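Local coordinates for putative aminooxidase (Propionibacterium acnes, PDB 2BAB), which probably isomerises polyunsaturated fatty acids to conjugated ones with a bound FAD, on the fold of the flavin-containing amine oxidoreductases, at residues A[112-117]-A[155-160]; A[84-89]-A[198-203]; A[286-291]-A[357-362]. One frame throughout, in Å; residues are numbered along the deposited sequence.

Contact 1. Residues A[112-117]-A[155-160]. With BU1 (1,4-butanediol), chain I.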
loop_
_atom_site.group_PDB
_atom_site.type_symbol
_atom_site.label_atom_id
_atom_site.label_comp_id
_atom_site.label_asym_id
_atom_site.label_seq_id
_atom_site.Cartn_x
_atom_site.Cartn_y
_atom_site.Cartn_z
ATOM N N ALA A 112 -6.738 -7.855 -26.148
ATOM C CA ALA A 112 -5.734 -7.610 -27.187
ATOM C C ALA A 112 -4.723 -6.561 -26.740
ATOM O O ALA A 112 -3.518 -6.723 -26.960
ATOM C CB ALA A 112 -6.402 -7.189 -28.520
ATOM N N ALA A 113 -5.193 -5.480 -26.111
ATOM C CA ALA A 113 -4.277 -4.476 -25.580
ATOM C C ALA A 113 -3.406 -5.072 -24.479
ATOM O O ALA A 113 -2.243 -4.712 -24.343
ATOM C CB ALA A 113 -5.029 -3.257 -25.058
ATOM N N VAL A 114 -3.993 -5.950 -23.665
ATOM C CA VAL A 114 -3.256 -6.630 -22.587
ATOM C C VAL A 114 -2.115 -7.470 -23.168
ATOM O O VAL A 114 -1.012 -7.472 -22.645
ATOM C CB VAL A 114 -4.194 -7.532 -21.729
ATOM C CG1 VAL A 114 -3.387 -8.417 -20.734
ATOM C CG2 VAL A 114 -5.249 -6.670 -20.981
ATOM N N GLN A 115 -2.418 -8.214 -24.223
ATOM C CA GLN A 115 -1.430 -9.017 -24.966
ATOM C C GLN A 115 -0.298 -8.142 -25.437
ATOM O O GLN A 115 0.878 -8.475 -25.259
ATOM C CB GLN A 115 -2.105 -9.672 -26.181
ATOM C CG GLN A 115 -1.181 -10.256 -27.254
ATOM C CD GLN A 115 -0.270 -11.323 -26.729
ATOM O OE1 GLN A 115 -0.671 -12.145 -25.902
ATOM N NE2 GLN A 115 0.977 -11.340 -27.225
ATOM N N LYS A 116 -0.673 -7.013 -26.032
ATOM C CA LYS A 116 0.275 -6.083 -26.618
ATOM C C LYS A 116 1.168 -5.467 -25.548
ATOM O O LYS A 116 2.391 -5.400 -25.724
ATOM C CB LYS A 116 -0.480 -4.989 -27.390
ATOM C CG LYS A 116 0.424 -4.001 -28.080
ATOM C CD LYS A 116 -0.359 -3.147 -29.084
ATOM C CE LYS A 116 0.566 -2.137 -29.763
ATOM N NZ LYS A 116 -0.191 -0.969 -30.310
ATOM N N LEU A 117 0.548 -5.024 -24.446
ATOM C CA LEU A 117 1.272 -4.448 -23.314
ATOM C C LEU A 117 2.254 -5.462 -22.717
ATOM O O LEU A 117 3.412 -5.125 -22.422
ATOM C CB LEU A 117 0.290 -3.976 -22.228
ATOM C CG LEU A 117 0.884 -3.413 -20.921
ATOM C CD1 LEU A 117 2.000 -2.361 -21.172
ATOM C CD2 LEU A 117 -0.214 -2.843 -19.983
ATOM N N GLU A 155 -4.473 1.588 -24.746
ATOM C CA GLU A 155 -5.443 2.248 -23.869
ATOM C C GLU A 155 -6.447 1.293 -23.252
ATOM O O GLU A 155 -6.759 1.410 -22.070
ATOM C CB GLU A 155 -6.215 3.332 -24.609
ATOM C CG GLU A 155 -5.365 4.528 -25.008
ATOM C CD GLU A 155 -4.856 4.441 -26.432
ATOM O OE1 GLU A 155 -4.537 3.326 -26.892
ATOM O OE2 GLU A 155 -4.764 5.501 -27.072
ATOM N N ALA A 156 -6.954 0.357 -24.057
ATOM C CA ALA A 156 -8.026 -0.521 -23.611
ATOM C C ALA A 156 -7.594 -1.431 -22.451
ATOM O O ALA A 156 -8.439 -1.885 -21.694
ATOM C CB ALA A 156 -8.590 -1.346 -24.795
ATOM N N ALA A 157 -6.285 -1.663 -22.299
ATOM C CA ALA A 157 -5.756 -2.472 -21.193
ATOM C C ALA A 157 -6.095 -1.869 -19.818
ATOM O O ALA A 157 -6.085 -2.574 -18.805
ATOM C CB ALA A 157 -4.233 -2.675 -21.331
ATOM N N ARG A 158 -6.383 -0.569 -19.790
ATOM C CA ARG A 158 -6.766 0.106 -18.564
ATOM C C ARG A 158 -8.013 -0.529 -17.923
ATOM O O ARG A 158 -8.155 -0.464 -16.707
ATOM C CB ARG A 158 -6.985 1.611 -18.803
ATOM C CG ARG A 158 -8.377 1.980 -19.290
ATOM C CD ARG A 158 -8.488 3.415 -19.740
ATOM N NE ARG A 158 -8.127 4.392 -18.706
ATOM C CZ ARG A 158 -8.914 4.799 -17.719
ATOM N NH1 ARG A 158 -10.124 4.300 -17.575
ATOM N NH2 ARG A 158 -8.486 5.721 -16.868
ATOM N N ASP A 159 -8.908 -1.135 -18.722
ATOM C CA ASP A 159 -10.111 -1.769 -18.165
ATOM C C ASP A 159 -9.749 -2.894 -17.207
ATOM O O ASP A 159 -10.451 -3.113 -16.227
ATOM C CB ASP A 159 -11.043 -2.343 -19.248
ATOM C CG ASP A 159 -11.763 -1.273 -20.031
ATOM O OD1 ASP A 159 -11.285 -0.107 -20.031
ATOM O OD2 ASP A 159 -12.799 -1.610 -20.646
ATOM N N LEU A 160 -8.683 -3.623 -17.520
ATOM C CA LEU A 160 -8.227 -4.721 -16.663
ATOM C C LEU A 160 -7.380 -4.238 -15.483
ATOM O O LEU A 160 -7.520 -4.752 -14.363
ATOM C CB LEU A 160 -7.433 -5.733 -17.472
ATOM C CG LEU A 160 -7.116 -7.042 -16.750
ATOM C CD1 LEU A 160 -8.379 -7.962 -16.715
ATOM C CD2 LEU A 160 -5.913 -7.747 -17.387
HETATM C C1 BU1 I . -12.175 -6.453 -16.584
HETATM C C2 BU1 I . -12.411 -6.081 -18.026
HETATM C C3 BU1 I . -11.675 -6.986 -18.994
HETATM C C4 BU1 I . -12.663 -7.595 -19.972
HETATM O O5 BU1 I . -13.260 -5.924 -15.826
HETATM O O6 BU1 I . -12.105 -8.757 -20.556
#

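Contact 2. Residues A[84-89]-A[198-203]. With ODD ((10E,12Z)-octadeca-10,12-dienoic acid), chain F; BU1 (1,4-butanediol), chain G.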
loop_
_atom_site.group_PDB
_atom_site.type_symbol
_atom_site.label_atom_id
_atom_site.label_comp_id
_atom_site.label_asym_id
_atom_site.label_seq_id
_atom_site.Cartn_x
_atom_site.Cartn_y
_atom_site.Cartn_z
ATOM N N PRO A 84 -10.878 -16.787 3.872
ATOM C CA PRO A 84 -11.934 -17.101 2.917
ATOM C C PRO A 84 -11.585 -16.638 1.503
ATOM O O PRO A 84 -10.876 -15.633 1.304
ATOM C CB PRO A 84 -13.169 -16.351 3.457
ATOM C CG PRO A 84 -12.777 -15.761 4.730
ATOM C CD PRO A 84 -11.289 -15.764 4.845
ATOM N N LYS A 85 -12.075 -17.403 0.541
ATOM C CA LYS A 85 -11.872 -17.159 -0.866
ATOM C C LYS A 85 -12.521 -15.859 -1.310
ATOM O O LYS A 85 -13.642 -15.558 -0.923
ATOM C CB LYS A 85 -12.504 -18.296 -1.670
ATOM C CG LYS A 85 -12.270 -18.201 -3.181
ATOM C CD LYS A 85 -12.807 -19.463 -3.929
ATOM C CE LYS A 85 -11.930 -19.860 -5.113
ATOM N NZ LYS A 85 -11.432 -18.717 -5.900
ATOM N N LEU A 86 -11.817 -15.121 -2.157
ATOM C CA LEU A 86 -12.347 -13.887 -2.717
ATOM C C LEU A 86 -13.127 -14.182 -3.997
ATOM O O LEU A 86 -12.682 -14.957 -4.849
ATOM C CB LEU A 86 -11.214 -12.929 -3.012
ATOM C CG LEU A 86 -10.499 -12.362 -1.788
ATOM C CD1 LEU A 86 -9.218 -11.661 -2.211
ATOM C CD2 LEU A 86 -11.408 -11.402 -1.025
ATOM N N ARG A 87 -14.296 -13.571 -4.122
ATOM C CA ARG A 87 -15.112 -13.700 -5.329
ATOM C C ARG A 87 -15.774 -12.366 -5.610
ATOM O O ARG A 87 -16.121 -11.636 -4.680
ATOM C CB ARG A 87 -16.149 -14.794 -5.158
ATOM C CG ARG A 87 -15.579 -16.203 -4.997
ATOM C CD ARG A 87 -16.710 -17.174 -4.679
ATOM N NE ARG A 87 -16.296 -18.568 -4.466
ATOM C CZ ARG A 87 -16.002 -19.445 -5.430
ATOM N NH1 ARG A 87 -15.988 -19.088 -6.720
ATOM N NH2 ARG A 87 -15.697 -20.701 -5.096
ATOM N N ARG A 88 -15.938 -12.052 -6.893
ATOM C CA ARG A 88 -16.372 -10.720 -7.319
ATOM C C ARG A 88 -17.427 -10.740 -8.406
ATOM O O ARG A 88 -17.409 -11.589 -9.305
ATOM C CB ARG A 88 -15.181 -9.885 -7.835
ATOM C CG ARG A 88 -14.580 -10.360 -9.173
ATOM C CD ARG A 88 -13.417 -9.510 -9.641
ATOM N NE ARG A 88 -12.220 -9.791 -8.855
ATOM C CZ ARG A 88 -11.099 -10.385 -9.299
ATOM N NH1 ARG A 88 -10.108 -10.591 -8.440
ATOM N NH2 ARG A 88 -10.942 -10.773 -10.570
ATOM N N GLU A 89 -18.308 -9.747 -8.333
ATOM C CA GLU A 89 -19.181 -9.382 -9.450
ATOM C C GLU A 89 -18.944 -7.918 -9.774
ATOM O O GLU A 89 -18.369 -7.163 -8.956
ATOM C CB GLU A 89 -20.658 -9.584 -9.092
ATOM C CG GLU A 89 -21.160 -8.635 -8.005
ATOM C CD GLU A 89 -22.606 -8.889 -7.595
ATOM O OE1 GLU A 89 -23.272 -9.745 -8.194
ATOM O OE2 GLU A 89 -23.062 -8.219 -6.659
ATOM N N LEU A 198 -5.666 -15.310 -5.154
ATOM C CA LEU A 198 -5.430 -14.264 -4.184
ATOM C C LEU A 198 -5.396 -14.831 -2.772
ATOM O O LEU A 198 -6.343 -15.473 -2.316
ATOM C CB LEU A 198 -6.521 -13.192 -4.284
ATOM C CG LEU A 198 -6.533 -12.380 -5.590
ATOM C CD1 LEU A 198 -7.879 -11.713 -5.849
ATOM C CD2 LEU A 198 -5.419 -11.349 -5.585
ATOM N N TRP A 199 -4.300 -14.547 -2.081
ATOM C CA TRP A 199 -4.133 -14.914 -0.698
ATOM C C TRP A 199 -5.023 -14.088 0.221
ATOM O O TRP A 199 -5.194 -12.890 0.008
ATOM C CB TRP A 199 -2.698 -14.649 -0.279
ATOM C CG TRP A 199 -1.671 -15.488 -0.945
ATOM C CD1 TRP A 199 -1.875 -16.536 -1.799
ATOM C CD2 TRP A 199 -0.258 -15.404 -0.734
ATOM N NE1 TRP A 199 -0.656 -17.083 -2.169
ATOM C CE2 TRP A 199 0.347 -16.416 -1.519
ATOM C CE3 TRP A 199 0.557 -14.564 0.032
ATOM C CZ2 TRP A 199 1.728 -16.606 -1.561
ATOM C CZ3 TRP A 199 1.944 -14.751 -0.015
ATOM C CH2 TRP A 199 2.509 -15.765 -0.805
ATOM N N THR A 200 -5.564 -14.731 1.251
ATOM C CA THR A 200 -6.206 -14.031 2.378
ATOM C C THR A 200 -5.911 -14.833 3.661
ATOM O O THR A 200 -5.462 -15.978 3.591
ATOM C CB THR A 200 -7.749 -13.928 2.233
ATOM O OG1 THR A 200 -8.290 -15.254 2.194
ATOM C CG2 THR A 200 -8.217 -13.072 0.981
ATOM N N TRP A 201 -6.192 -14.229 4.811
ATOM C CA TRP A 201 -5.886 -14.796 6.137
ATOM C C TRP A 201 -7.098 -14.741 7.059
ATOM O O TRP A 201 -7.702 -13.670 7.240
ATOM C CB TRP A 201 -4.706 -14.035 6.764
ATOM C CG TRP A 201 -3.468 -14.240 5.984
ATOM C CD1 TRP A 201 -2.539 -15.208 6.173
ATOM C CD2 TRP A 201 -3.036 -13.475 4.844
ATOM N NE1 TRP A 201 -1.535 -15.100 5.223
ATOM C CE2 TRP A 201 -1.816 -14.035 4.400
ATOM C CE3 TRP A 201 -3.575 -12.390 4.143
ATOM C CZ2 TRP A 201 -1.107 -13.533 3.273
ATOM C CZ3 TRP A 201 -2.859 -11.859 3.044
ATOM C CH2 TRP A 201 -1.644 -12.454 2.611
ATOM N N ALA A 202 -7.430 -15.893 7.646
ATOM C CA ALA A 202 -8.569 -16.023 8.544
ATOM C C ALA A 202 -8.448 -15.107 9.748
ATOM O O ALA A 202 -9.437 -14.541 10.194
ATOM C CB ALA A 202 -8.763 -17.516 8.989
ATOM N N ASP A 203 -7.225 -14.956 10.240
ATOM C CA ASP A 203 -6.910 -14.153 11.419
ATOM C C ASP A 203 -6.547 -12.708 11.056
ATOM O O ASP A 203 -6.205 -11.904 11.919
ATOM C CB ASP A 203 -5.744 -14.809 12.175
ATOM C CG ASP A 203 -6.083 -16.225 12.620
ATOM O OD1 ASP A 203 -6.975 -16.345 13.480
ATOM O OD2 ASP A 203 -5.502 -17.197 12.081
HETATM O O2 ODD F . -12.589 -11.104 -5.694
HETATM C C1 ODD F . -12.272 -9.961 -5.288
HETATM O O1 ODD F . -11.523 -9.242 -5.972
HETATM C C2 ODD F . -12.799 -9.449 -3.960
HETATM C C3 ODD F . -12.086 -8.164 -3.522
HETATM C C4 ODD F . -12.612 -7.588 -2.201
HETATM C C5 ODD F . -12.460 -6.060 -2.088
HETATM C C6 ODD F . -11.083 -5.688 -1.581
HETATM C C7 ODD F . -10.695 -4.214 -1.500
HETATM C C8 ODD F . -9.157 -4.140 -1.624
HETATM C C9 ODD F . -8.558 -2.826 -1.159
HETATM C C10 ODD F . -7.064 -2.617 -1.417
HETATM C C11 ODD F . -6.193 -3.504 -1.926
HETATM C C12 ODD F . -4.785 -3.088 -2.084
HETATM C C13 ODD F . -3.785 -3.854 -2.565
HETATM C C14 ODD F . -3.984 -5.279 -3.040
HETATM C C15 ODD F . -2.649 -5.900 -3.416
HETATM C C16 ODD F . -2.696 -7.374 -3.850
HETATM C C17 ODD F . -3.743 -7.708 -4.915
HETATM C C18 ODD F . -3.180 -7.910 -6.306
HETATM C C1 BU1 G . -10.243 -15.019 13.728
HETATM C C2 BU1 G . -11.070 -16.309 13.756
HETATM C C3 BU1 G . -10.766 -17.182 12.553
HETATM C C4 BU1 G . -11.994 -17.953 12.057
HETATM O O5 BU1 G . -10.651 -14.203 12.613
HETATM O O6 BU1 G . -11.601 -18.809 10.962
HETATM O O HOH W 1 -9.053 -15.824 -2.876
#

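Contact 3. Residues A[286-291]-A[357-362]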
loop_
_atom_site.group_PDB
_atom_site.type_symbol
_atom_site.label_atom_id
_atom_site.label_comp_id
_atom_site.label_asym_id
_atom_site.label_seq_id
_atom_site.Cartn_x
_atom_site.Cartn_y
_atom_site.Cartn_z
ATOM N N CYS A 286 -19.247 -1.888 7.826
ATOM C CA CYS A 286 -20.700 -1.789 7.864
ATOM C C CYS A 286 -21.383 -3.101 8.199
ATOM O O CYS A 286 -20.910 -4.177 7.837
ATOM C CB CYS A 286 -21.253 -1.337 6.513
ATOM S SG CYS A 286 -20.563 0.179 5.861
ATOM N N LEU A 287 -22.512 -2.976 8.894
ATOM C CA LEU A 287 -23.507 -4.034 9.018
ATOM C C LEU A 287 -24.575 -3.677 8.003
ATOM O O LEU A 287 -24.991 -2.518 7.934
ATOM C CB LEU A 287 -24.085 -4.066 10.439
ATOM C CG LEU A 287 -23.112 -4.497 11.545
ATOM C CD1 LEU A 287 -23.795 -4.425 12.945
ATOM C CD2 LEU A 287 -22.606 -5.914 11.266
ATOM N N VAL A 288 -24.992 -4.642 7.195
ATOM C CA VAL A 288 -25.930 -4.375 6.105
ATOM C C VAL A 288 -27.117 -5.346 6.118
ATOM O O VAL A 288 -26.995 -6.495 6.543
ATOM C CB VAL A 288 -25.247 -4.426 4.699
ATOM C CG1 VAL A 288 -24.030 -3.504 4.630
ATOM C CG2 VAL A 288 -24.854 -5.839 4.313
ATOM N N LYS A 289 -28.261 -4.867 5.648
ATOM C CA LYS A 289 -29.412 -5.729 5.322
ATOM C C LYS A 289 -29.304 -6.237 3.874
ATOM O O LYS A 289 -28.544 -5.685 3.067
ATOM C CB LYS A 289 -30.713 -4.955 5.514
ATOM C CG LYS A 289 -31.123 -4.795 6.971
ATOM C CD LYS A 289 -32.436 -4.022 7.107
ATOM C CE LYS A 289 -32.873 -3.938 8.584
ATOM N NZ LYS A 289 -34.271 -3.397 8.734
ATOM N N GLU A 290 -30.062 -7.276 3.545
ATOM C CA GLU A 290 -29.977 -7.920 2.237
ATOM C C GLU A 290 -28.502 -8.209 1.904
ATOM O O GLU A 290 -27.955 -7.760 0.876
ATOM C CB GLU A 290 -30.657 -7.067 1.162
ATOM C CG GLU A 290 -32.082 -6.642 1.536
ATOM C CD GLU A 290 -32.695 -5.691 0.522
ATOM O OE1 GLU A 290 -32.916 -6.118 -0.628
ATOM O OE2 GLU A 290 -32.956 -4.524 0.879
ATOM N N TYR A 291 -27.882 -8.973 2.800
ATOM C CA TYR A 291 -26.473 -9.281 2.761
ATOM C C TYR A 291 -26.028 -9.721 1.385
ATOM O O TYR A 291 -26.657 -10.593 0.768
ATOM C CB TYR A 291 -26.181 -10.398 3.750
ATOM C CG TYR A 291 -24.741 -10.578 4.182
ATOM C CD1 TYR A 291 -24.107 -9.624 4.971
ATOM C CD2 TYR A 291 -24.055 -11.756 3.900
ATOM C CE1 TYR A 291 -22.809 -9.818 5.442
ATOM C CE2 TYR A 291 -22.750 -11.967 4.380
ATOM C CZ TYR A 291 -22.133 -10.986 5.139
ATOM O OH TYR A 291 -20.864 -11.189 5.628
ATOM N N HIS A 357 -27.887 -3.465 -0.936
ATOM C CA HIS A 357 -27.355 -3.969 0.334
ATOM C C HIS A 357 -27.305 -2.817 1.354
ATOM O O HIS A 357 -26.226 -2.369 1.774
ATOM C CB HIS A 357 -25.966 -4.598 0.115
ATOM C CG HIS A 357 -25.874 -5.436 -1.123
ATOM N ND1 HIS A 357 -26.574 -6.614 -1.280
ATOM C CD2 HIS A 357 -25.185 -5.251 -2.273
ATOM C CE1 HIS A 357 -26.322 -7.115 -2.477
ATOM N NE2 HIS A 357 -25.486 -6.305 -3.102
ATOM N N PRO A 358 -28.481 -2.307 1.740
ATOM C CA PRO A 358 -28.500 -1.083 2.549
ATOM C C PRO A 358 -27.815 -1.215 3.913
ATOM O O PRO A 358 -27.943 -2.229 4.597
ATOM C CB PRO A 358 -29.991 -0.753 2.700
ATOM C CG PRO A 358 -30.749 -1.906 2.162
ATOM C CD PRO A 358 -29.825 -2.818 1.422
ATOM N N VAL A 359 -27.075 -0.186 4.284
ATOM C CA VAL A 359 -26.331 -0.171 5.544
ATOM C C VAL A 359 -27.285 0.023 6.721
ATOM O O VAL A 359 -28.100 0.962 6.694
ATOM C CB VAL A 359 -25.245 0.941 5.526
ATOM C CG1 VAL A 359 -24.555 1.085 6.894
ATOM C CG2 VAL A 359 -24.232 0.633 4.424
ATOM N N GLU A 360 -27.193 -0.865 7.724
ATOM C CA GLU A 360 -27.911 -0.700 8.999
ATOM C C GLU A 360 -27.083 0.053 10.037
ATOM O O GLU A 360 -27.655 0.687 10.918
ATOM C CB GLU A 360 -28.338 -2.018 9.702
ATOM C CG GLU A 360 -28.156 -3.306 9.008
ATOM C CD GLU A 360 -28.833 -4.493 9.736
ATOM O OE1 GLU A 360 -28.303 -5.621 9.628
ATOM O OE2 GLU A 360 -29.900 -4.305 10.388
ATOM N N LYS A 361 -25.765 -0.073 9.975
ATOM C CA LYS A 361 -24.878 0.502 10.979
ATOM C C LYS A 361 -23.458 0.590 10.407
ATOM O O LYS A 361 -22.985 -0.350 9.764
ATOM C CB LYS A 361 -24.869 -0.393 12.226
ATOM C CG LYS A 361 -24.215 0.170 13.513
ATOM C CD LYS A 361 -25.134 1.065 14.339
ATOM C CE LYS A 361 -26.373 0.360 14.957
ATOM N NZ LYS A 361 -26.132 -0.418 16.219
ATOM N N ILE A 362 -22.784 1.704 10.673
ATOM C CA ILE A 362 -21.343 1.827 10.473
ATOM C C ILE A 362 -20.672 1.724 11.848
ATOM O O ILE A 362 -20.904 2.570 12.725
ATOM C CB ILE A 362 -20.973 3.162 9.789
ATOM C CG1 ILE A 362 -21.650 3.248 8.405
ATOM C CG2 ILE A 362 -19.459 3.295 9.675
ATOM C CD1 ILE A 362 -21.616 4.660 7.745
#

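Contact 1. Residues A[112-117]-A[155-160]
A113 presses its methyl against the helical turn at A156 and A157: CB of A113 lies 3.4 Å from the backbone N of A157 and 3.9 Å from the CB of A157. The methyl of A156 meets the same A113 carbon from another direction. With only methyls between the two backbones here, CA of A113 comes within 5.0 Å of CA of A157. The A157 methyl in turn rests against the helix backbone, 4.0 Å from N of V114, and touches V114 CG2 and L117 CD2. Next to A113, V114 crosses L160, one turn on from A157, at about a right angle, CG2 of V114 meeting CD2 of L160 at 3.8 Å. V114 has CG1 anti to its backbone N (chi1 171°), which leaves CG2 beside that N and directed at A157 and L160.

Helix 187-195 closes over V114 and L160 through M191, while F148 and L149 of helix 145-151 pack on L117. Polar ties lie at the margin: D159 forms a salt bridge with R106 at the start of helix 106-122, R158 pairs with D146, and K116 NZ bonds to N152 O. A butanediol molecule lies by CD1 of L160. Between the two segments themselves the contact is wholly apolar: its closeness rests on small alanine side chains, and the polar groups of D159, R158 and K116 find their partners outside it.

Contact 2. Residues A[84-89]-A[198-203]
O1 of the bound octadecadienoic acid is gripped by two nitrogens of R88, NE at 3.0 Å and NH1 at 3.1 Å. The carboxylate oxygen sits in the guanidinium plane at its edge, and the N-H...O angle is 157° from NE and somewhat more bent from NH1, so one oxygen takes a forked pair of bonds while Y297 OH also bonds to the ligand. R88 reaches it by a bend at chi3 (75°) that turns the NE/NH1 edge of the guanidinium to O1. F193 fixes the same group from the protein side, through its carbonyl oxygen to NH1 and a cation-pi contact.

L198 lies against the NH1 end, its CD1 3.6 Å from NH1 of R88 and near the guanidinium plane. Its other methyl, CD2, faces the tail of the fatty acid around C17 and C18. CB of L86 lies 3.5 Å from O2 of the acid, and CD2 packs against C2 of the chain; CD1 points across to L198 CB at 3.7 Å and to T200 CG2. This is the carboxylate end of the fatty-acid site, built where strand 88-91 of the mixed sheet, next to its outer strand 97-98, faces the loop between helices 187-195 and 205-215; FAD lies about 7 Å from the L86 side chain.

Two polar links join the 198-203 loop to the residues leading into strand 88-91. T200 OG1 donates to P84 O at 2.8 Å, coming from above the carbonyl plane, 44° out of it; the hydroxyl lies between backbone N and carbonyl carbon, and the methyl CG2 is left for L86. A water accepts from L86 N and donates to L198 O. Further along, the A202 carbonyl receives a hydrogen bond from a butanediol hydroxyl.

Contact 3. Residues A[286-291]-A[357-362]
L287 O takes two backbone N-H groups at once, from E360 N at 2.8 Å and K361 N at 3.3 Å, both reaching it from the same face of its carbonyl plane. L287 N returns a bond to K361 O at 2.8 Å, and past the irregularity K289 N bonds to P358 O. The last bond uses a side chain: H357 ND1 donates to E290 O at 2.8 Å, almost straight at 168°, with the oxygen in the plane of the imidazole ring. That bond holds the ring's rotation where the strand has already given way to loop. CA-H...O contacts from C286 to K361 O and from V288 to P358 O supplement these bonds.

E360 and K361 both facing L287 make a classic beta bulge, in the antiparallel pairing of strand 277-288 with the edge strand 359-373 of the mixed sheet.

Apolar contacts gather on the face carrying C286, V288, V359 and I362. With chi1 at -54°, SG of C286 stands anti to the carbonyl carbon, where it touches both CG2 of V359 (4.0 Å) and CG1 of I362 (4.1 Å); V288 CG1 meets the same V359 methyl. Helix 341-354 backs this face, with L349 and M352 on V359.

Of the charged side chains, E360 and K289 cross at about a right angle. The E360 carboxylate lies across the aliphatic part of K289, CD of E360 3.6 Å from CG of K289, yet NZ of K289 remains 4.8 Å from OE2 of E360, too far for a salt bridge, though a weak long-range attraction is possible.

In the fold
Contact 1 is nested along the chain inside the loop that contact 2 closes, and contact 3 follows both. Contacts 2 and 3 reach the same mixed sheet, the first through strand 88-91 and the second through strands 277-288 and 359-373, and their centres are about 20 Å apart with nearest atoms about 5 Å. Contact 1 sits in the helical part, about 26 Å from contact 2 and about 36 Å from contact 3, centre to centre. Helix 187-195 connects the two regions: it packs on 112-117 and 155-160, supplies F193 to R88, and leads into 198-203. The fatty-acid site thus lies between helices and sheet.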